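Local coordinates for peptidoglycan N-acetylglucosamine deacetylase (Agathobacter rectalis, PDB 5JMU), which probably removes acetyl groups from N-acetylglucosamine residues of peptidoglycan through a zinc-dependent catalytic domain, the part of the membrane protein crystallised here, at residues T49-N54 against L211-S216; A64-A67 against T72-I75; S77-H80 against Q84-T87. One frame throughout, in Å; residues are numbered along the deposited sequence.

Interaction 1: T49-N54 against L211-S216; sequences TFFVTN and LPLTTS
Thr49, at the start of strand 49-53, lies against Pro212 and Leu213 in the loop that follows strand 209-210. The two backbones come closest at Thr49 and Pro212, whose CA atoms are 5.4 Å apart; from there strand 49-53 runs away from the loop, and only its Thr49 and Phe51 touch it. No backbone-to-backbone hydrogen bond joins the two segments. Instead the side chain of Thr49 serves as the acceptor: Leu213 N donates to Thr49 OG1 over 2.9 Å, nearly straight at 172° about the hydrogen. The same hydroxyl gives its proton to a water 2.7 Å from Thr49 OG1, and that water donates in turn to Leu211 O at 2.8 Å. One oxygen thus grips the loop twice, once directly and once through water. The torsion explains this reach, since OG1 stands anti to the carbonyl carbon (chi1 -57°) while Thr49 CG2 takes the place anti to the backbone N and lies 4.0 Å from Leu213 CD1. Leu213 crosses Thr49 at about a right angle and also brings CD1 to the ring edge of Phe51, near the ring plane, 4.0 Å from Phe51 CZ. A valine in place of Thr49 would probably leave Leu213 N without its acceptor and break the water link to Leu211 O, holding the loop less firmly here. Beyond the pair, Leu213 O accepts from Thr72 OG1, tying the loop to the next strand as well, and Phe51 packs on Thr25 and Ala74. Strand 49-53 lies between strands 21-27 and 72-77 in the parallel sheet of the NodB-homology, polysaccharide deacetylase fold; the contact fastens the loop across the N-terminal end of these strands, while the zinc-binding Asp28 and His76 lie towards their C-terminal ends.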
ATOM      1  N   THR A  49      -5.468   1.521   3.865  1.00 10.78           N
ATOM      2  CA  THR A  49      -5.346   1.269   2.446  1.00  9.70           C
ATOM      3  C   THR A  49      -4.668  -0.076   2.275  1.00 11.02           C
ATOM      4  O   THR A  49      -3.622  -0.305   2.868  1.00 11.83           O
ATOM      5  CB  THR A  49      -4.499   2.362   1.770  1.00 10.83           C
ATOM      6  OG1 THR A  49      -5.063   3.645   2.018  1.00 11.15           O
ATOM      7  CG2 THR A  49      -4.436   2.127   0.268  1.00 11.25           C
ATOM      8  N   PHE A  50      -5.249  -0.941   1.440  1.00 11.69           N
ATOM      9  CA  PHE A  50      -4.680  -2.269   1.174  1.00  8.52           C
ATOM     10  C   PHE A  50      -4.190  -2.360  -0.243  1.00 11.27           C
ATOM     11  O   PHE A  50      -4.975  -2.164  -1.182  1.00 11.72           O
ATOM     12  CB  PHE A  50      -5.736  -3.346   1.446  1.00  9.04           C
ATOM     13  CG  PHE A  50      -6.067  -3.444   2.904  1.00 10.25           C
ATOM     14  CD1 PHE A  50      -5.341  -4.274   3.760  1.00 10.21           C
ATOM     15  CD2 PHE A  50      -7.070  -2.628   3.441  1.00 11.95           C
ATOM     16  CE1 PHE A  50      -5.663  -4.349   5.144  1.00 13.88           C
ATOM     17  CE2 PHE A  50      -7.370  -2.672   4.817  1.00 10.93           C
ATOM     18  CZ  PHE A  50      -6.648  -3.541   5.672  1.00 13.00           C
ATOM     19  N   PHE A  51      -2.902  -2.656  -0.394  1.00  9.43           N
ATOM     20  CA  PHE A  51      -2.314  -2.869  -1.727  1.00 10.77           C
ATOM     21  C   PHE A  51      -2.228  -4.376  -1.922  1.00 12.75           C
ATOM     22  O   PHE A  51      -1.336  -5.030  -1.363  1.00 11.83           O
ATOM     23  CB  PHE A  51      -0.949  -2.172  -1.821  1.00  8.66           C
ATOM     24  CG  PHE A  51      -1.062  -0.675  -1.808  1.00 10.49           C
ATOM     25  CD1 PHE A  51      -1.347  -0.001  -2.986  1.00 12.12           C
ATOM     26  CD2 PHE A  51      -0.900   0.038  -0.643  1.00 13.31           C
ATOM     27  CE1 PHE A  51      -1.429   1.396  -3.017  1.00 11.70           C
ATOM     28  CE2 PHE A  51      -0.994   1.443  -0.645  1.00 12.25           C
ATOM     29  CZ  PHE A  51      -1.247   2.131  -1.848  1.00  9.63           C
ATOM     30  N   VAL A  52      -3.169  -4.923  -2.704  1.00  9.81           N
ATOM     31  CA  VAL A  52      -3.433  -6.366  -2.652  1.00 11.26           C
ATOM     32  C   VAL A  52      -2.786  -7.201  -3.768  1.00 11.43           C
ATOM     33  O   VAL A  52      -2.341  -6.675  -4.812  1.00 10.32           O
ATOM     34  CB  VAL A  52      -4.977  -6.623  -2.627  1.00 10.83           C
ATOM     35  CG1 VAL A  52      -5.585  -5.980  -1.352  1.00 12.58           C
ATOM     36  CG2 VAL A  52      -5.657  -6.077  -3.866  1.00 10.55           C
ATOM     37  N   THR A  53      -2.714  -8.517  -3.508  1.00 10.33           N
ATOM     38  CA  THR A  53      -2.134  -9.469  -4.424  1.00 11.32           C
ATOM     39  C   THR A  53      -3.083 -10.643  -4.509  1.00 11.09           C
ATOM     40  O   THR A  53      -4.032 -10.723  -3.712  1.00 14.15           O
ATOM     41  CB  THR A  53      -0.783 -10.050  -3.932  1.00 13.96           C
ATOM     42  OG1 THR A  53      -1.025 -10.917  -2.811  1.00 12.38           O
ATOM     43  CG2 THR A  53       0.211  -8.968  -3.582  1.00 13.91           C
ATOM     44  N   ASN A  54      -2.779 -11.577  -5.399  1.00 12.15           N
ATOM     45  CA  ASN A  54      -3.492 -12.837  -5.404  1.00 13.00           C
ATOM     46  C   ASN A  54      -2.588 -13.994  -4.977  1.00 18.67           C
ATOM     47  O   ASN A  54      -2.738 -15.139  -5.437  1.00 17.71           O
ATOM     48  CB  ASN A  54      -4.088 -13.092  -6.780  1.00 13.38           C
ATOM     49  CG  ASN A  54      -5.228 -14.084  -6.718  1.00 19.26           C
ATOM     50  OD1 ASN A  54      -6.033 -14.065  -5.773  1.00 20.70           O
ATOM     51  ND2 ASN A  54      -5.293 -14.938  -7.689  1.00 18.94           N
ATOM     52  N   LEU A 211      -6.152   8.269   8.074  1.00  9.44           N
ATOM     53  CA  LEU A 211      -7.001   8.374   6.904  1.00 11.64           C
ATOM     54  C   LEU A 211      -6.693   7.262   5.909  1.00 11.87           C
ATOM     55  O   LEU A 211      -5.566   6.749   5.877  1.00 11.36           O
ATOM     56  CB  LEU A 211      -6.772   9.719   6.241  1.00 10.84           C
ATOM     57  CG  LEU A 211      -7.162  10.990   6.975  1.00 12.26           C
ATOM     58  CD1 LEU A 211      -6.733  12.221   6.157  1.00 14.63           C
ATOM     59  CD2 LEU A 211      -8.655  10.955   7.199  1.00 14.76           C
ATOM     60  N   PRO A 212      -7.644   6.911   5.046  1.00 10.94           N
ATOM     61  CA  PRO A 212      -7.388   6.070   3.859  1.00 12.00           C
ATOM     62  C   PRO A 212      -6.925   6.934   2.677  1.00 11.39           C
ATOM     63  O   PRO A 212      -7.243   8.133   2.612  1.00 11.03           O
ATOM     64  CB  PRO A 212      -8.745   5.450   3.548  1.00 13.32           C
ATOM     65  CG  PRO A 212      -9.745   6.624   3.921  1.00 11.57           C
ATOM     66  CD  PRO A 212      -9.054   7.373   5.115  1.00 11.66           C
ATOM     67  N   LEU A 213      -6.157   6.340   1.759  1.00 12.64           N
ATOM     68  CA  LEU A 213      -5.746   7.080   0.566  1.00 10.85           C
ATOM     69  C   LEU A 213      -6.919   7.158  -0.362  1.00 10.10           C
ATOM     70  O   LEU A 213      -7.647   6.166  -0.561  1.00 13.80           O
ATOM     71  CB  LEU A 213      -4.554   6.384  -0.132  1.00 10.46           C
ATOM     72  CG  LEU A 213      -3.208   6.544   0.602  1.00 12.08           C
ATOM     73  CD1 LEU A 213      -2.215   5.505   0.061  1.00 14.08           C
ATOM     74  CD2 LEU A 213      -2.670   7.961   0.482  1.00 10.60           C
ATOM     75  N   THR A 214      -7.110   8.320  -0.999  1.00 10.21           N
ATOM     76  CA  THR A 214      -8.115   8.463  -2.039  1.00 10.07           C
ATOM     77  C   THR A 214      -7.478   9.144  -3.242  1.00 14.08           C
ATOM     78  O   THR A 214      -6.324   9.518  -3.212  1.00 12.91           O
ATOM     79  CB  THR A 214      -9.321   9.278  -1.576  1.00 18.04           C
ATOM     80  OG1 THR A 214      -8.917  10.644  -1.385  1.00 20.96           O
ATOM     81  CG2 THR A 214      -9.840   8.726  -0.266  1.00 16.56           C
ATOM     82  N   THR A 215      -8.253   9.298  -4.298  1.00 14.07           N
ATOM     83  CA  THR A 215      -7.684   9.887  -5.509  1.00 16.57           C
ATOM     84  C   THR A 215      -7.349  11.372  -5.347  1.00 17.78           C
ATOM     85  O   THR A 215      -6.615  11.911  -6.157  1.00 20.47           O
ATOM     86  CB  THR A 215      -8.633   9.716  -6.716  1.00 15.86           C
ATOM     87  OG1 THR A 215      -9.891  10.285  -6.395  1.00 18.86           O
ATOM     88  CG2 THR A 215      -8.784   8.204  -7.036  1.00 20.89           C
ATOM     89  N   SER A 216      -7.876  12.014  -4.312  1.00 17.79           N
ATOM     90  CA  SER A 216      -7.513  13.406  -4.079  1.00 19.94           C
ATOM     91  C   SER A 216      -6.410  13.548  -3.025  1.00 17.73           C
ATOM     92  O   SER A 216      -5.998  14.675  -2.734  1.00 19.84           O
ATOM     93  CB  SER A 216      -8.760  14.215  -3.698  1.00 26.96           C
ATOM     94  OG  SER A 216      -9.428  13.574  -2.658  1.00 29.30           O
TER
HETATM   95  O   HOH W   1      -4.302   4.675   4.439  1.00 11.53           O

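Interaction 2: A64-A67 against T72-I75; sequences AEEA and TVAI
Val73 sets its CG2 methyl against the helix backbone where Glu66 and Ala67 meet: CG2 of Val73 is 3.8 Å from Glu66 CB, 3.9 Å from Ala67 N and 4.1 Å from Ala67 CB. One methyl branch therefore makes all the closest contacts, because CG1 of Val73 stands anti to the backbone N (chi1 172°) and CG2, anti to the carbonyl carbon, is the branch presented to the helix. Glu66 crosses Val73 at about a right angle. Its chain is extended beyond CG, and Glu66 OE1 ends 4.0 Å from Val73 CG2, a carboxylate oxygen beside a methyl. This buried oxygen has no polar partner in the model, which might favour a protonated acid. No hydrogen bond links the two segments; the evidence is for apolar packing, with the nearest CA atoms, those of Ala67 and Val73, 6.2 Å apart. The contact closes the second half of a beta-alpha-beta unit made of strand 49-53, helix 61-68 and strand 72-77. Glu66 also touches Phe50 and Val52 of strand 49-53 and Leu38 of helix 34-43, whereas Ala67 meets Thr107 of helix 89-107, placing helix 61-68 against the sheet between these two helices.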
ATOM      1  N   ALA A  64     -13.247  -8.124  -0.881  1.00 11.81           N
ATOM      2  CA  ALA A  64     -14.618  -7.634  -0.764  1.00 14.12           C
ATOM      3  C   ALA A  64     -14.863  -7.044   0.618  1.00 15.00           C
ATOM      4  O   ALA A  64     -15.485  -6.014   0.742  1.00 15.00           O
ATOM      5  CB  ALA A  64     -15.644  -8.766  -1.055  1.00 14.53           C
ATOM      6  N   GLU A  65     -14.390  -7.721   1.662  1.00 13.66           N
ATOM      7  CA  GLU A  65     -14.599  -7.223   3.032  1.00 16.84           C
ATOM      8  C   GLU A  65     -13.861  -5.899   3.289  1.00 14.38           C
ATOM      9  O   GLU A  65     -14.380  -5.019   4.006  1.00 14.35           O
ATOM     10  CB  GLU A  65     -14.152  -8.288   4.050  1.00 17.02           C
ATOM     11  CG  GLU A  65     -14.679  -8.032   5.461  1.00 18.15           C
ATOM     12  CD  GLU A  65     -16.216  -8.062   5.596  1.00 20.65           C
ATOM     13  OE1 GLU A  65     -16.917  -8.686   4.766  1.00 26.08           O
ATOM     14  OE2 GLU A  65     -16.733  -7.458   6.563  1.00 26.83           O
ATOM     15  N   GLU A  66     -12.650  -5.764   2.749  1.00 12.52           N
ATOM     16  CA  GLU A  66     -11.908  -4.516   2.923  1.00 11.88           C
ATOM     17  C   GLU A  66     -12.711  -3.337   2.368  1.00 11.96           C
ATOM     18  O   GLU A  66     -12.856  -2.285   3.009  1.00 13.76           O
ATOM     19  CB  GLU A  66     -10.537  -4.600   2.235  1.00 11.63           C
ATOM     20  CG  GLU A  66      -9.574  -5.519   3.001  1.00 11.03           C
ATOM     21  CD  GLU A  66      -8.344  -5.927   2.199  1.00 12.09           C
ATOM     22  OE1 GLU A  66      -8.178  -5.526   1.021  1.00 11.74           O
ATOM     23  OE2 GLU A  66      -7.546  -6.752   2.740  1.00 13.76           O
ATOM     24  N   ALA A  67     -13.237  -3.513   1.167  1.00 14.09           N
ATOM     25  CA  ALA A  67     -14.002  -2.435   0.551  1.00 15.03           C
ATOM     26  C   ALA A  67     -15.308  -2.206   1.316  1.00 15.93           C
ATOM     27  O   ALA A  67     -15.697  -1.046   1.541  1.00 14.11           O
ATOM     28  CB  ALA A  67     -14.275  -2.735  -0.936  1.00 15.06           C
ATOM     29  N   THR A  72      -9.615   1.594   1.502  1.00 11.04           N
ATOM     30  CA  THR A  72      -9.233   1.705   0.104  1.00 10.67           C
ATOM     31  C   THR A  72      -8.583   0.407  -0.355  1.00 11.74           C
ATOM     32  O   THR A  72      -7.672  -0.100   0.292  1.00 10.89           O
ATOM     33  CB  THR A  72      -8.265   2.879  -0.084  1.00 10.90           C
ATOM     34  OG1 THR A  72      -9.009   4.093   0.215  1.00 12.42           O
ATOM     35  CG2 THR A  72      -7.693   2.885  -1.526  1.00 10.32           C
ATOM     36  N   VAL A  73      -9.077  -0.125  -1.466  1.00 10.33           N
ATOM     37  CA  VAL A  73      -8.490  -1.306  -2.067  1.00 10.03           C
ATOM     38  C   VAL A  73      -7.735  -0.879  -3.314  1.00 10.14           C
ATOM     39  O   VAL A  73      -8.316  -0.245  -4.233  1.00 11.40           O
ATOM     40  CB  VAL A  73      -9.596  -2.339  -2.409  1.00 11.29           C
ATOM     41  CG1 VAL A  73      -8.982  -3.514  -3.236  1.00 13.67           C
ATOM     42  CG2 VAL A  73     -10.193  -2.843  -1.126  1.00 13.49           C
ATOM     43  N   ALA A  74      -6.429  -1.142  -3.303  1.00 10.76           N
ATOM     44  CA  ALA A  74      -5.528  -0.691  -4.362  1.00 10.55           C
ATOM     45  C   ALA A  74      -4.723  -1.897  -4.900  1.00 11.08           C
ATOM     46  O   ALA A  74      -4.689  -2.964  -4.296  1.00 10.41           O
ATOM     47  CB  ALA A  74      -4.600   0.390  -3.823  1.00 10.52           C
ATOM     48  N   ILE A  75      -4.068  -1.723  -6.045  1.00 10.09           N
ATOM     49  CA  ILE A  75      -3.325  -2.826  -6.650  1.00 10.54           C
ATOM     50  C   ILE A  75      -1.891  -2.899  -6.195  1.00 12.09           C
ATOM     51  O   ILE A  75      -1.252  -1.869  -6.156  1.00 10.55           O
ATOM     52  CB  ILE A  75      -3.334  -2.664  -8.179  1.00  9.25           C
ATOM     53  CG1 ILE A  75      -4.765  -2.802  -8.689  1.00 10.55           C
ATOM     54  CG2 ILE A  75      -2.437  -3.760  -8.837  1.00 12.37           C
ATOM     55  CD1 ILE A  75      -4.961  -2.474 -10.210  1.00 12.75           C
TER

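Interaction 3: S77-H80 against Q84-T87; sequences SASH and QIYT. With ZN (zinc ion), chain C.
Ser77 to His80 turn sharply off the end of strand 72-77, and the short helix 82-85 brings Gln84 and Ile85 back against this turn, with no hydrogen bond between the two segments. Ile85 carries the apolar side: its CG2 lies 3.5 Å from Ser79 OG and 3.9 Å from Ser77 OG, so one methyl lies against two serine hydroxyls. CG1 of Ile85 sits between the backbone N and the carbonyl carbon (chi1 72°), which places CG2 anti to the carbonyl carbon and facing the turn. Gln84 lies on the exposed side of the contact. The turn is fixed from within, for His80 N donates to Ser77 OG over 2.8 Å at 147°, an ST motif. Outside the segments, Asp95 OD2 hydrogen-bonds to Ser77 OG and Ala78 N, and Asp95 OD1 receives Ser79 N, so the turn is gripped from helix 89-107 too. His80 points its CB away from 84-87, and with CG anti to the backbone N (chi1 -158°) its imidazole is carried out to where NE2 of His80 coordinates the zinc at 2.2 Å. Three waters, Asp28 and His76 complete six ligands around the metal. This Asp-His-His arrangement, with the second histidine four residues after the first, is the metal site characteristic of family 4 carbohydrate esterases.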
ATOM      1  N   SER A  77       0.033  -6.382  -6.938  1.00 10.03           N
ATOM      2  CA  SER A  77       0.371  -7.256  -8.070  1.00 10.85           C
ATOM      3  C   SER A  77      -0.390  -8.568  -7.955  1.00 11.75           C
ATOM      4  O   SER A  77      -0.565  -9.069  -6.861  1.00 12.70           O
ATOM      5  CB  SER A  77       1.891  -7.539  -8.085  1.00 12.54           C
ATOM      6  OG  SER A  77       2.171  -8.598  -8.994  1.00 12.44           O
ATOM      7  N   ALA A  78      -0.865  -9.117  -9.063  1.00 11.22           N
ATOM      8  CA  ALA A  78      -1.550 -10.400  -8.937  1.00 11.92           C
ATOM      9  C   ALA A  78      -0.575 -11.483  -8.510  1.00 12.57           C
ATOM     10  O   ALA A  78      -0.843 -12.225  -7.557  1.00 13.04           O
ATOM     11  CB  ALA A  78      -2.270 -10.789 -10.282  1.00 12.35           C
ATOM     12  N   SER A  79       0.538 -11.622  -9.238  1.00 12.73           N
ATOM     13  CA  SER A  79       1.485 -12.680  -8.952  1.00 13.52           C
ATOM     14  C   SER A  79       2.542 -12.343  -7.911  1.00 14.16           C
ATOM     15  O   SER A  79       3.077 -13.267  -7.280  1.00 15.79           O
ATOM     16  CB  SER A  79       2.224 -13.112 -10.226  1.00 14.66           C
ATOM     17  OG  SER A  79       3.084 -12.057 -10.650  1.00 14.18           O
ATOM     18  N   HIS A  80       2.848 -11.053  -7.800  1.00 14.21           N
ATOM     19  CA  HIS A  80       3.941 -10.559  -6.974  1.00 15.04           C
ATOM     20  C   HIS A  80       5.231 -11.314  -7.290  1.00 19.24           C
ATOM     21  O   HIS A  80       6.034 -11.606  -6.396  1.00 18.85           O
ATOM     22  CB  HIS A  80       3.592 -10.690  -5.480  1.00 15.49           C
ATOM     23  CG  HIS A  80       4.368  -9.769  -4.589  1.00 17.68           C
ATOM     24  ND1 HIS A  80       5.584 -10.118  -4.029  1.00 29.67           N
ATOM     25  CD2 HIS A  80       4.082  -8.531  -4.120  1.00 13.79           C
ATOM     26  CE1 HIS A  80       6.024  -9.123  -3.271  1.00 27.59           C
ATOM     27  NE2 HIS A  80       5.130  -8.150  -3.305  1.00 16.01           N
ATOM     28  N   GLN A  84       8.602 -11.991 -13.309  1.00 20.42           N
ATOM     29  CA  GLN A  84       7.553 -12.108 -14.308  0.54 19.62           C
ATOM     30  C   GLN A  84       7.072 -10.712 -14.672  1.00 21.35           C
ATOM     31  O   GLN A  84       7.094 -10.318 -15.839  1.00 23.77           O
ATOM     32  CB  GLN A  84       6.386 -12.954 -13.799  0.54 22.93           C
ATOM     33  CG  GLN A  84       6.777 -14.386 -13.438  0.54 24.20           C
ATOM     34  CD  GLN A  84       5.591 -15.324 -13.275  0.54 26.46           C
ATOM     35  OE1 GLN A  84       4.430 -14.913 -13.286  0.54 25.46           O
ATOM     36  NE2 GLN A  84       5.887 -16.609 -13.141  0.54 28.58           N
ATOM     37  N   ILE A  85       6.678  -9.949 -13.665  1.00 13.93           N
ATOM     38  CA  ILE A  85       6.048  -8.675 -13.969  1.00 13.40           C
ATOM     39  C   ILE A  85       7.008  -7.609 -14.490  1.00 14.53           C
ATOM     40  O   ILE A  85       6.555  -6.612 -15.090  1.00 13.98           O
ATOM     41  CB  ILE A  85       5.281  -8.121 -12.722  1.00 13.09           C
ATOM     42  CG1 ILE A  85       6.292  -7.640 -11.647  1.00 12.86           C
ATOM     43  CG2 ILE A  85       4.338  -9.219 -12.196  1.00 12.38           C
ATOM     44  CD1 ILE A  85       5.651  -7.014 -10.371  1.00 14.92           C
ATOM     45  N   TYR A  86       8.310  -7.756 -14.234  1.00 12.12           N
ATOM     46  CA  TYR A  86       9.206  -6.691 -14.656  1.00 11.93           C
ATOM     47  C   TYR A  86      10.039  -7.078 -15.895  1.00 13.28           C
ATOM     48  O   TYR A  86      11.054  -6.432 -16.206  1.00 13.23           O
ATOM     49  CB  TYR A  86      10.123  -6.258 -13.498  1.00 12.02           C
ATOM     50  CG  TYR A  86       9.414  -5.425 -12.428  1.00 12.92           C
ATOM     51  CD1 TYR A  86       8.511  -4.417 -12.774  1.00 13.05           C
ATOM     52  CD2 TYR A  86       9.695  -5.629 -11.050  1.00 12.83           C
ATOM     53  CE1 TYR A  86       7.881  -3.657 -11.799  1.00 10.37           C
ATOM     54  CE2 TYR A  86       9.089  -4.861 -10.078  1.00 11.78           C
ATOM     55  CZ  TYR A  86       8.211  -3.857 -10.470  1.00 11.92           C
ATOM     56  OH  TYR A  86       7.574  -3.042  -9.566  1.00 12.65           O
ATOM     57  N   THR A  87       9.604  -8.102 -16.624  1.00 13.03           N
ATOM     58  CA  THR A  87      10.341  -8.469 -17.838  1.00 13.69           C
ATOM     59  C   THR A  87       9.959  -7.542 -19.027  1.00 13.51           C
ATOM     60  O   THR A  87      10.725  -7.410 -19.979  1.00 15.87           O
ATOM     61  CB  THR A  87      10.084  -9.909 -18.229  1.00 19.59           C
ATOM     62  OG1 THR A  87       8.674 -10.132 -18.337  1.00 19.38           O
ATOM     63  CG2 THR A  87      10.659 -10.840 -17.177  1.00 18.55           C
TER
HETATM   64 ZN    ZN C 502       5.109  -6.526  -1.863  0.80 13.50          ZN
HETATM   65  O   HOH W   2       5.336  -5.047  -0.451  1.00 11.73           O
HETATM   66  O   HOH W   3       6.532  -7.555  -0.689  1.00 12.36           O
HETATM   67  O   HOH W   4       6.798  -5.626  -2.887  1.00 12.78           O

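Interaction 1 is the buried one of the three, close to the chain centre, whereas interactions 2 and 3 are partly buried and lie farther out. Interactions 1 and 2 share the parallel sheet: strands 49-53 and 72-77 are neighbours, Phe50 O meeting Ala74 N at 2.8 Å. Interaction 3 continues from the end of strand 72-77, where Val52 O approaches Ser77 N at 3.2 Å. Chemistry follows place. A threonine hydroxyl and a water hold the loop of interaction 1, in interaction 2 one valine methyl packs on the helix without hydrogen bonds, and interaction 3 joins isoleucine packing to a turn bearing a zinc ligand. Interactions 2 and 3 are nested within the loop that interaction 1 closes.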